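Local coordinates for protein Cdhr2 (Mus musculus, PDB 5CYX) that probably mediates calcium-dependent adhesion between neighbouring microvilli by pairing with CDHR5, and is represented here by its first three extracellular cadherin repeats, at residues L13-E18 with I94-N99; L20-V25 with A63-F68; F73-I78 with T88-V93. All coordinates share one frame; numbering follows the deposited sequence.

Interaction 1. Residues L13-E18 with I94-N99. With CA (calcium ion), chain C; CA (calcium ion), chain B; CA (calcium ion), chain D.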
loop_
_atom_site.group_PDB
_atom_site.type_symbol
_atom_site.label_atom_id
_atom_site.label_comp_id
_atom_site.label_asym_id
_atom_site.label_seq_id
_atom_site.Cartn_x
_atom_site.Cartn_y
_atom_site.Cartn_z
ATOM N N LEU A 13 -1.708 -42.781 -20.168
ATOM C CA LEU A 13 -2.062 -41.460 -20.642
ATOM C C LEU A 13 -1.002 -40.898 -21.542
ATOM O O LEU A 13 0.130 -41.362 -21.550
ATOM C CB LEU A 13 -2.340 -40.499 -19.484
ATOM C CG LEU A 13 -1.266 -40.366 -18.399
ATOM C CD1 LEU A 13 -0.221 -39.311 -18.755
ATOM C CD2 LEU A 13 -1.909 -40.058 -17.050
ATOM N N VAL A 14 -1.406 -39.902 -22.324
ATOM C CA VAL A 14 -0.484 -39.117 -23.111
ATOM C C VAL A 14 -0.711 -37.608 -22.836
ATOM O O VAL A 14 -1.862 -37.138 -22.758
ATOM C CB VAL A 14 -0.669 -39.514 -24.579
ATOM C CG1 VAL A 14 -1.849 -38.788 -25.235
ATOM C CG2 VAL A 14 0.605 -39.291 -25.322
ATOM N N THR A 15 0.368 -36.856 -22.706
ATOM C CA THR A 15 0.307 -35.460 -22.328
ATOM C C THR A 15 0.710 -34.619 -23.519
ATOM O O THR A 15 1.822 -34.790 -24.017
ATOM C CB THR A 15 1.310 -35.162 -21.179
ATOM O OG1 THR A 15 0.974 -35.953 -20.044
ATOM C CG2 THR A 15 1.244 -33.727 -20.749
ATOM N N LEU A 16 -0.175 -33.734 -23.987
ATOM C CA LEU A 16 0.143 -32.810 -25.089
ATOM C C LEU A 16 0.073 -31.341 -24.648
ATOM O O LEU A 16 -0.843 -30.973 -23.956
ATOM C CB LEU A 16 -0.841 -33.029 -26.250
ATOM C CG LEU A 16 -0.785 -34.463 -26.808
ATOM C CD1 LEU A 16 -1.940 -34.779 -27.760
ATOM C CD2 LEU A 16 0.541 -34.721 -27.507
ATOM N N PRO A 17 1.008 -30.493 -25.080
ATOM C CA PRO A 17 0.768 -29.070 -24.875
ATOM C C PRO A 17 -0.375 -28.505 -25.799
ATOM O O PRO A 17 -0.473 -28.887 -26.979
ATOM C CB PRO A 17 2.102 -28.437 -25.251
ATOM C CG PRO A 17 2.795 -29.404 -26.173
ATOM C CD PRO A 17 2.091 -30.735 -26.064
ATOM N N GLU A 18 -1.181 -27.602 -25.233
ATOM C CA GLU A 18 -2.321 -27.015 -25.904
ATOM C C GLU A 18 -1.928 -26.173 -27.136
ATOM O O GLU A 18 -2.722 -25.966 -27.970
ATOM C CB GLU A 18 -3.175 -26.208 -24.920
ATOM C CG GLU A 18 -2.640 -24.847 -24.458
ATOM C CD GLU A 18 -3.704 -23.953 -23.860
ATOM O OE1 GLU A 18 -4.894 -23.970 -24.337
ATOM O OE2 GLU A 18 -3.392 -23.171 -22.923
ATOM N N ILE A 94 -3.990 -35.821 -21.374
ATOM C CA ILE A 94 -3.858 -34.638 -20.551
ATOM C C ILE A 94 -3.425 -33.485 -21.478
ATOM O O ILE A 94 -2.394 -33.582 -22.157
ATOM C CB ILE A 94 -2.844 -34.864 -19.408
ATOM C CG1 ILE A 94 -3.185 -36.119 -18.572
ATOM C CG2 ILE A 94 -2.748 -33.661 -18.484
ATOM C CD1 ILE A 94 -4.638 -36.173 -18.106
ATOM N N VAL A 95 -4.209 -32.412 -21.535
ATOM C CA VAL A 95 -3.823 -31.189 -22.245
ATOM C C VAL A 95 -3.148 -30.257 -21.255
ATOM O O VAL A 95 -3.716 -29.949 -20.220
ATOM C CB VAL A 95 -5.035 -30.503 -22.905
ATOM C CG1 VAL A 95 -4.612 -29.263 -23.693
ATOM C CG2 VAL A 95 -5.714 -31.457 -23.868
ATOM N N GLU A 96 -1.910 -29.856 -21.525
ATOM C CA GLU A 96 -1.205 -28.905 -20.665
ATOM C C GLU A 96 -1.469 -27.440 -21.040
ATOM O O GLU A 96 -1.424 -27.042 -22.235
ATOM C CB GLU A 96 0.304 -29.120 -20.710
ATOM C CG GLU A 96 0.790 -30.335 -19.960
ATOM C CD GLU A 96 2.308 -30.337 -19.749
ATOM O OE1 GLU A 96 3.035 -29.834 -20.653
ATOM O OE2 GLU A 96 2.749 -30.852 -18.683
ATOM N N ASP A 97 -1.648 -26.636 -20.004
ATOM C CA ASP A 97 -1.872 -25.216 -20.133
ATOM C C ASP A 97 -0.620 -24.552 -20.724
ATOM O O ASP A 97 0.529 -24.911 -20.348
ATOM C CB ASP A 97 -2.197 -24.576 -18.755
ATOM C CG ASP A 97 -2.755 -23.139 -18.879
ATOM O OD1 ASP A 97 -3.281 -22.756 -19.963
ATOM O OD2 ASP A 97 -2.612 -22.373 -17.890
ATOM N N ARG A 98 -0.848 -23.628 -21.663
ATOM C CA ARG A 98 0.256 -22.711 -22.122
ATOM C C ARG A 98 -0.259 -21.248 -22.084
ATOM O O ARG A 98 -1.518 -20.987 -22.045
ATOM C CB ARG A 98 0.727 -23.113 -23.499
ATOM C CG ARG A 98 1.415 -24.467 -23.567
ATOM C CD ARG A 98 2.860 -24.317 -23.176
ATOM N NE ARG A 98 3.574 -25.583 -23.139
ATOM C CZ ARG A 98 3.614 -26.426 -22.123
ATOM N NH1 ARG A 98 4.336 -27.524 -22.225
ATOM N NH2 ARG A 98 2.946 -26.209 -21.001
ATOM N N ASN A 99 0.666 -20.294 -22.038
ATOM C CA ASN A 99 0.288 -18.902 -21.926
ATOM C C ASN A 99 -0.180 -18.309 -23.274
ATOM O O ASN A 99 0.571 -17.535 -23.923
ATOM C CB ASN A 99 1.397 -18.077 -21.331
ATOM C CG ASN A 99 0.943 -16.744 -20.875
ATOM O OD1 ASN A 99 -0.252 -16.456 -20.840
ATOM N ND2 ASN A 99 1.881 -15.905 -20.554
HETATM CA CA CA C . -3.899 -21.389 -21.730
HETATM CA CA CA B . -6.184 -22.058 -24.961
HETATM CA CA CA D . -1.992 -15.336 -19.800
HETATM O O HOH W 1 -7.349 -19.945 -25.453
#

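Interaction 2. Residues L20-V25 with A63-F68. With CA (calcium ion), chain B.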
loop_
_atom_site.group_PDB
_atom_site.type_symbol
_atom_site.label_atom_id
_atom_site.label_comp_id
_atom_site.label_asym_id
_atom_site.label_seq_id
_atom_site.Cartn_x
_atom_site.Cartn_y
_atom_site.Cartn_z
ATOM N N LEU A 20 0.114 -27.270 -29.415
ATOM C CA LEU A 20 0.437 -28.220 -30.475
ATOM C C LEU A 20 -0.382 -27.857 -31.696
ATOM O O LEU A 20 -1.598 -27.797 -31.616
ATOM C CB LEU A 20 0.160 -29.665 -30.111
ATOM C CG LEU A 20 0.638 -30.759 -31.074
ATOM C CD1 LEU A 20 2.177 -30.846 -31.152
ATOM C CD2 LEU A 20 0.101 -32.106 -30.622
ATOM N N PRO A 21 0.285 -27.548 -32.806
ATOM C CA PRO A 21 -0.445 -27.134 -34.018
ATOM C C PRO A 21 -1.189 -28.270 -34.700
ATOM O O PRO A 21 -0.712 -29.416 -34.749
ATOM C CB PRO A 21 0.663 -26.648 -34.968
ATOM C CG PRO A 21 1.896 -26.609 -34.177
ATOM C CD PRO A 21 1.739 -27.507 -32.993
ATOM N N VAL A 22 -2.325 -27.949 -35.273
ATOM C CA VAL A 22 -3.042 -28.929 -36.034
ATOM C C VAL A 22 -2.157 -29.401 -37.175
ATOM O O VAL A 22 -1.543 -28.597 -37.845
ATOM C CB VAL A 22 -4.343 -28.359 -36.614
ATOM C CG1 VAL A 22 -4.996 -29.404 -37.483
ATOM C CG2 VAL A 22 -5.293 -27.972 -35.480
ATOM N N GLY A 23 -2.078 -30.706 -37.380
ATOM C CA GLY A 23 -1.257 -31.260 -38.455
ATOM C C GLY A 23 0.139 -31.659 -38.032
ATOM O O GLY A 23 0.813 -32.355 -38.772
ATOM N N ALA A 24 0.591 -31.243 -36.846
ATOM C CA ALA A 24 1.848 -31.763 -36.304
ATOM C C ALA A 24 1.617 -33.185 -35.875
ATOM O O ALA A 24 0.503 -33.546 -35.495
ATOM C CB ALA A 24 2.292 -30.944 -35.107
ATOM N N VAL A 25 2.691 -33.967 -35.835
ATOM C CA VAL A 25 2.624 -35.322 -35.318
ATOM C C VAL A 25 2.500 -35.283 -33.786
ATOM O O VAL A 25 3.390 -34.785 -33.100
ATOM C CB VAL A 25 3.871 -36.142 -35.738
ATOM C CG1 VAL A 25 3.900 -37.485 -35.031
ATOM C CG2 VAL A 25 3.891 -36.348 -37.244
ATOM N N ALA A 63 -5.630 -33.409 -35.243
ATOM C CA ALA A 63 -6.580 -33.009 -36.366
ATOM C C ALA A 63 -7.553 -31.883 -36.016
ATOM O O ALA A 63 -8.364 -31.447 -36.849
ATOM C CB ALA A 63 -7.351 -34.225 -36.842
ATOM N N SER A 64 -7.536 -31.459 -34.751
ATOM C CA SER A 64 -8.366 -30.364 -34.326
ATOM C C SER A 64 -7.654 -29.699 -33.166
ATOM O O SER A 64 -6.977 -30.376 -32.445
ATOM C CB SER A 64 -9.732 -30.892 -33.916
ATOM O OG SER A 64 -10.494 -29.855 -33.342
ATOM N N PRO A 65 -7.805 -28.368 -33.004
ATOM C CA PRO A 65 -7.041 -27.634 -31.998
ATOM C C PRO A 65 -7.367 -28.046 -30.553
ATOM O O PRO A 65 -8.506 -28.282 -30.227
ATOM C CB PRO A 65 -7.427 -26.161 -32.262
ATOM C CG PRO A 65 -7.902 -26.124 -33.680
ATOM C CD PRO A 65 -8.579 -27.443 -33.877
ATOM N N LEU A 66 -6.321 -28.161 -29.745
ATOM C CA LEU A 66 -6.391 -28.406 -28.344
ATOM C C LEU A 66 -6.576 -27.085 -27.645
ATOM O O LEU A 66 -6.074 -26.063 -28.124
ATOM C CB LEU A 66 -5.048 -28.985 -27.855
ATOM C CG LEU A 66 -4.661 -30.375 -28.339
ATOM C CD1 LEU A 66 -3.310 -30.767 -27.756
ATOM C CD2 LEU A 66 -5.699 -31.409 -27.944
ATOM N N ASP A 67 -7.232 -27.102 -26.488
ATOM C CA ASP A 67 -7.519 -25.874 -25.769
ATOM C C ASP A 67 -7.774 -26.203 -24.316
ATOM O O ASP A 67 -8.838 -26.700 -23.949
ATOM C CB ASP A 67 -8.761 -25.141 -26.393
ATOM C CG ASP A 67 -9.043 -23.799 -25.705
ATOM O OD1 ASP A 67 -8.168 -23.238 -25.002
ATOM O OD2 ASP A 67 -10.149 -23.309 -25.804
ATOM N N PHE A 68 -6.768 -25.947 -23.495
ATOM C CA PHE A 68 -6.829 -26.226 -22.096
ATOM C C PHE A 68 -7.996 -25.521 -21.435
ATOM O O PHE A 68 -8.643 -26.092 -20.565
ATOM C CB PHE A 68 -5.551 -25.759 -21.412
ATOM C CG PHE A 68 -5.562 -25.993 -19.939
ATOM C CD1 PHE A 68 -5.296 -27.260 -19.439
ATOM C CD2 PHE A 68 -5.835 -24.960 -19.043
ATOM C CE1 PHE A 68 -5.277 -27.480 -18.068
ATOM C CE2 PHE A 68 -5.825 -25.179 -17.679
ATOM C CZ PHE A 68 -5.571 -26.444 -17.204
HETATM CA CA CA B . -6.184 -22.058 -24.961
HETATM O O HOH W 2 -3.875 -26.772 -30.500
HETATM O O HOH W 1 -7.349 -19.945 -25.453
#

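Interaction 3. Residues F73-I78 with T88-V93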
loop_
_atom_site.group_PDB
_atom_site.type_symbol
_atom_site.label_atom_id
_atom_site.label_comp_id
_atom_site.label_asym_id
_atom_site.label_seq_id
_atom_site.Cartn_x
_atom_site.Cartn_y
_atom_site.Cartn_z
ATOM N N PHE A 73 -8.727 -32.301 -20.400
ATOM C CA PHE A 73 -8.391 -33.701 -20.611
ATOM C C PHE A 73 -9.527 -34.366 -21.344
ATOM O O PHE A 73 -10.642 -33.858 -21.337
ATOM C CB PHE A 73 -8.064 -34.419 -19.258
ATOM C CG PHE A 73 -9.221 -34.460 -18.294
ATOM C CD1 PHE A 73 -9.447 -33.405 -17.413
ATOM C CD2 PHE A 73 -10.112 -35.531 -18.297
ATOM C CE1 PHE A 73 -10.548 -33.414 -16.533
ATOM C CE2 PHE A 73 -11.229 -35.556 -17.428
ATOM C CZ PHE A 73 -11.458 -34.485 -16.559
ATOM N N PHE A 74 -9.260 -35.484 -21.994
ATOM C CA PHE A 74 -10.319 -36.287 -22.596
ATOM C C PHE A 74 -9.789 -37.685 -22.908
ATOM O O PHE A 74 -8.588 -37.892 -22.922
ATOM C CB PHE A 74 -10.879 -35.611 -23.855
ATOM C CG PHE A 74 -9.843 -35.383 -24.926
ATOM C CD1 PHE A 74 -9.078 -34.221 -24.941
ATOM C CD2 PHE A 74 -9.616 -36.332 -25.901
ATOM C CE1 PHE A 74 -8.108 -34.015 -25.917
ATOM C CE2 PHE A 74 -8.657 -36.121 -26.897
ATOM C CZ PHE A 74 -7.893 -34.967 -26.891
ATOM N N LYS A 75 -10.685 -38.642 -23.096
ATOM C CA LYS A 75 -10.338 -40.032 -23.439
ATOM C C LYS A 75 -10.430 -40.325 -24.940
ATOM O O LYS A 75 -11.319 -39.804 -25.659
ATOM C CB LYS A 75 -11.312 -41.028 -22.784
ATOM C CG LYS A 75 -11.132 -41.171 -21.317
ATOM C CD LYS A 75 -12.121 -42.189 -20.711
ATOM C CE LYS A 75 -12.085 -42.091 -19.177
ATOM N NZ LYS A 75 -10.706 -41.806 -18.624
ATOM N N ILE A 76 -9.591 -41.254 -25.370
ATOM C CA ILE A 76 -9.701 -41.807 -26.713
ATOM C C ILE A 76 -9.661 -43.319 -26.640
ATOM O O ILE A 76 -9.167 -43.875 -25.692
ATOM C CB ILE A 76 -8.582 -41.296 -27.652
ATOM C CG1 ILE A 76 -7.205 -41.479 -27.006
ATOM C CG2 ILE A 76 -8.822 -39.844 -27.970
ATOM C CD1 ILE A 76 -6.026 -41.177 -27.924
ATOM N N THR A 77 -10.197 -43.968 -27.653
ATOM C CA THR A 77 -10.067 -45.403 -27.800
ATOM C C THR A 77 -9.107 -45.661 -28.977
ATOM O O THR A 77 -9.337 -45.186 -30.107
ATOM C CB THR A 77 -11.459 -46.072 -27.998
ATOM O OG1 THR A 77 -12.273 -45.810 -26.839
ATOM C CG2 THR A 77 -11.337 -47.572 -28.169
ATOM N N ILE A 78 -8.048 -46.390 -28.691
ATOM C CA ILE A 78 -7.115 -46.854 -29.676
ATOM C C ILE A 78 -7.376 -48.328 -29.959
ATOM O O ILE A 78 -7.626 -49.112 -29.046
ATOM C CB ILE A 78 -5.665 -46.666 -29.179
ATOM C CG1 ILE A 78 -5.364 -45.168 -29.038
ATOM C CG2 ILE A 78 -4.683 -47.295 -30.170
ATOM C CD1 ILE A 78 -4.236 -44.872 -28.084
ATOM N N THR A 88 -8.772 -53.295 -28.387
ATOM C CA THR A 88 -8.819 -51.879 -28.037
ATOM C C THR A 88 -8.347 -51.623 -26.599
ATOM O O THR A 88 -8.456 -52.489 -25.733
ATOM C CB THR A 88 -10.242 -51.323 -28.156
ATOM O OG1 THR A 88 -11.092 -51.989 -27.220
ATOM C CG2 THR A 88 -10.797 -51.526 -29.573
ATOM N N ALA A 89 -7.827 -50.422 -26.367
ATOM C CA ALA A 89 -7.645 -49.889 -25.028
ATOM C C ALA A 89 -7.985 -48.395 -25.023
ATOM O O ALA A 89 -7.857 -47.699 -26.046
ATOM C CB ALA A 89 -6.218 -50.117 -24.563
ATOM N N GLU A 90 -8.441 -47.912 -23.878
ATOM C CA GLU A 90 -8.620 -46.482 -23.671
ATOM C C GLU A 90 -7.312 -45.845 -23.241
ATOM O O GLU A 90 -6.478 -46.479 -22.606
ATOM C CB GLU A 90 -9.719 -46.195 -22.663
ATOM C CG GLU A 90 -11.080 -46.645 -23.175
ATOM C CD GLU A 90 -12.207 -46.375 -22.205
ATOM O OE1 GLU A 90 -11.971 -46.415 -20.975
ATOM O OE2 GLU A 90 -13.341 -46.142 -22.670
ATOM N N MET A 91 -7.144 -44.594 -23.644
ATOM C CA MET A 91 -5.959 -43.800 -23.365
ATOM C C MET A 91 -6.494 -42.462 -22.959
ATOM O O MET A 91 -7.430 -41.938 -23.582
ATOM C CB MET A 91 -5.171 -43.618 -24.661
ATOM C CG MET A 91 -3.831 -42.936 -24.556
ATOM S SD MET A 91 -2.515 -44.155 -24.773
ATOM C CE MET A 91 -1.417 -43.751 -23.413
ATOM N N GLN A 92 -5.928 -41.894 -21.925
ATOM C CA GLN A 92 -6.255 -40.542 -21.567
ATOM C C GLN A 92 -5.267 -39.508 -22.170
ATOM O O GLN A 92 -4.064 -39.728 -22.182
ATOM C CB GLN A 92 -6.285 -40.400 -20.061
ATOM C CG GLN A 92 -6.962 -39.111 -19.633
ATOM C CD GLN A 92 -7.001 -38.969 -18.130
ATOM O OE1 GLN A 92 -6.003 -39.235 -17.440
ATOM N NE2 GLN A 92 -8.139 -38.521 -17.611
ATOM N N VAL A 93 -5.823 -38.383 -22.624
ATOM C CA VAL A 93 -5.063 -37.241 -23.086
ATOM C C VAL A 93 -5.131 -36.125 -22.027
ATOM O O VAL A 93 -6.204 -35.617 -21.756
ATOM C CB VAL A 93 -5.559 -36.764 -24.463
ATOM C CG1 VAL A 93 -4.714 -35.611 -24.949
ATOM C CG2 VAL A 93 -5.511 -37.900 -25.457
#

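Interaction 1. Residues L13-E18 with I94-N99
Pro17 CB lies over one face of the Arg98 guanidinium, 3.8 Å from Arg98 NE. Arg98 NH1 makes a salt bridge to Glu96 OE1, which stands 30° out of the guanidinium plane, and NH2 bonds to Asp97 O. The Glu18 carboxylate is gripped at both oxygens. Its OE2 accepts Arg98 N through the anti lone pair at 2.9 Å and 172°, and binds one calcium ion at 2.2 Å; OE1 binds a second calcium ion at 2.4 Å. Glu18 CG sits between the backbone N and the carbonyl carbon (chi1 75°), against Glu96 O and Arg98 N. Behind this end the strands run parallel: Leu16 N donates to Ile94 O, and Leu16 O accepts Glu96 N in a nearly straight bond. On the face shared by Thr15 and Glu96, Thr15 CG2 meets Glu96 CG at 3.5 Å. Asp97 OD1 and Arg98 O join Glu18 OE2 on the first ion, whose shell includes Asp100 and Asp133; Asp97 also has a polar partner in Thr134. Glu18 OE2 lies 3.0 Å from Asp97 OD1, a proximity of acidic oxygens that the shared calcium probably offsets, consistent with a calcium-dependent junction between the first two cadherin repeats.

Interaction 2. Residues L20-V25 with A63-F68
Val22 lays its CG2 methyl against the Ser64-Pro65 peptide and the proline ring beyond it, 3.5 Å from Pro65 N and 3.7 Å from Pro65 CG. The two side chains meet at a slant, and Pro65 CD is as near to this methyl as CG is. The other branch, CG1, stands anti to the backbone N (chi1 176°) and touches the Ala63 carbonyl group, with CG1 3.9 Å from Ala63 C. One valine therefore spans the backbone from Ala63 to Pro65, and its CB points toward that segment.

Val22 owes its place to a type II beta turn from Pro21 to Ala24, closed by the Ala24 N to Pro21 O hydrogen bond at 3.1 Å. Gly23 takes the third position with phi 94° and psi -13°, backbone angles at which a beta carbon would jam against the preceding carbonyl oxygen. Further in, Leu20 CB meets Leu66 CD1 at 4.3 Å, a looser apolar touch.

No direct hydrogen bond joins the segments. A water lies between them instead, 2.7 Å from Leu20 O, to which it probably donates, and accepting Leu66 N at 2.9 Å. Leu66 is followed by Asp67, whose OD1 binds a calcium ion at 2.3 Å in a site with Glu18, Glu69 and Asp100.

The direct contact is thus made by van der Waals touches alone, methyls against a proline ring and peptide groups. Two surface loops of the first cadherin repeat are joined by these touches and one bridging water, and the bridge ends one residue from a calcium ligand.

Interaction 3. Residues F73-I78 with T88-V93
Phe74 O accepts Val93 N at 2.8 Å, the shortest hydrogen bond between these strands, nearly along the C=O axis and with an N-H...O angle of 167°. Phe74 N returns a bond to Val93 O, and the same reciprocal pairing recurs at Ile76 with Met91 and Ile78 with Ala89. Six backbone bonds thus define a regular antiparallel ladder. Between these rungs come the non-hydrogen-bonded pairs Lys75 with Gln92 and Thr77 with Glu90.

On the apolar face, Val93 CB sits over the Phe74 ring in a CH-pi contact, 4.0 Å from the centroid and 15° off the ring normal; Val93 CG1 reaches Phe74 CZ at 3.8 Å. Phe74 CG lies between its backbone N and carbonyl carbon (chi1 60°), which starts the ring out alongside Val93. Met91 CB is shared by two isoleucines, at 3.8 Å from Ile76 CG1 and likewise from Ile78 CD1. The reverse face, bearing Lys75, Gln92, Thr77 and Glu90, is largely polar; there Thr77 OG1 lies 3.9 Å from Glu90 CG. At the end of the ladder Gln92 NE2 approaches Phe73 CD2 obliquely at 3.6 Å.

Strands 73-81 and 86-96 form a beta hairpin at the middle of a four-stranded sheet, flanked by strand 40-44 beside the former and strand 13-17 beside the latter. Val93 touches Val14 and Leu16 of strand 13-17, Ile78 touches Ile43 of strand 40-44, and the Phe74 ring stacks with Tyr50.

Overall arrangement
All three contacts belong to the first cadherin repeat. Interactions 1 and 3 share strand 86-96 and lie in one mixed sheet, their centres about 14 Å apart; Val14 N to Gln92 O, 2.7 Å and probably a hydrogen bond, continues the pairing between them. Interaction 2 joins loops about 10 Å from interaction 1 and 16 Å from interaction 3, centre to centre. Along the chain, interaction 1 encloses the other two, which follow in series. Leu66 connects with the sheet through Phe74, and Glu18 OE1 probably accepts Phe68 N. Interactions 1 and 2 both supply ligands to one calcium ion, so sheet and loops converge on the junction with the second repeat.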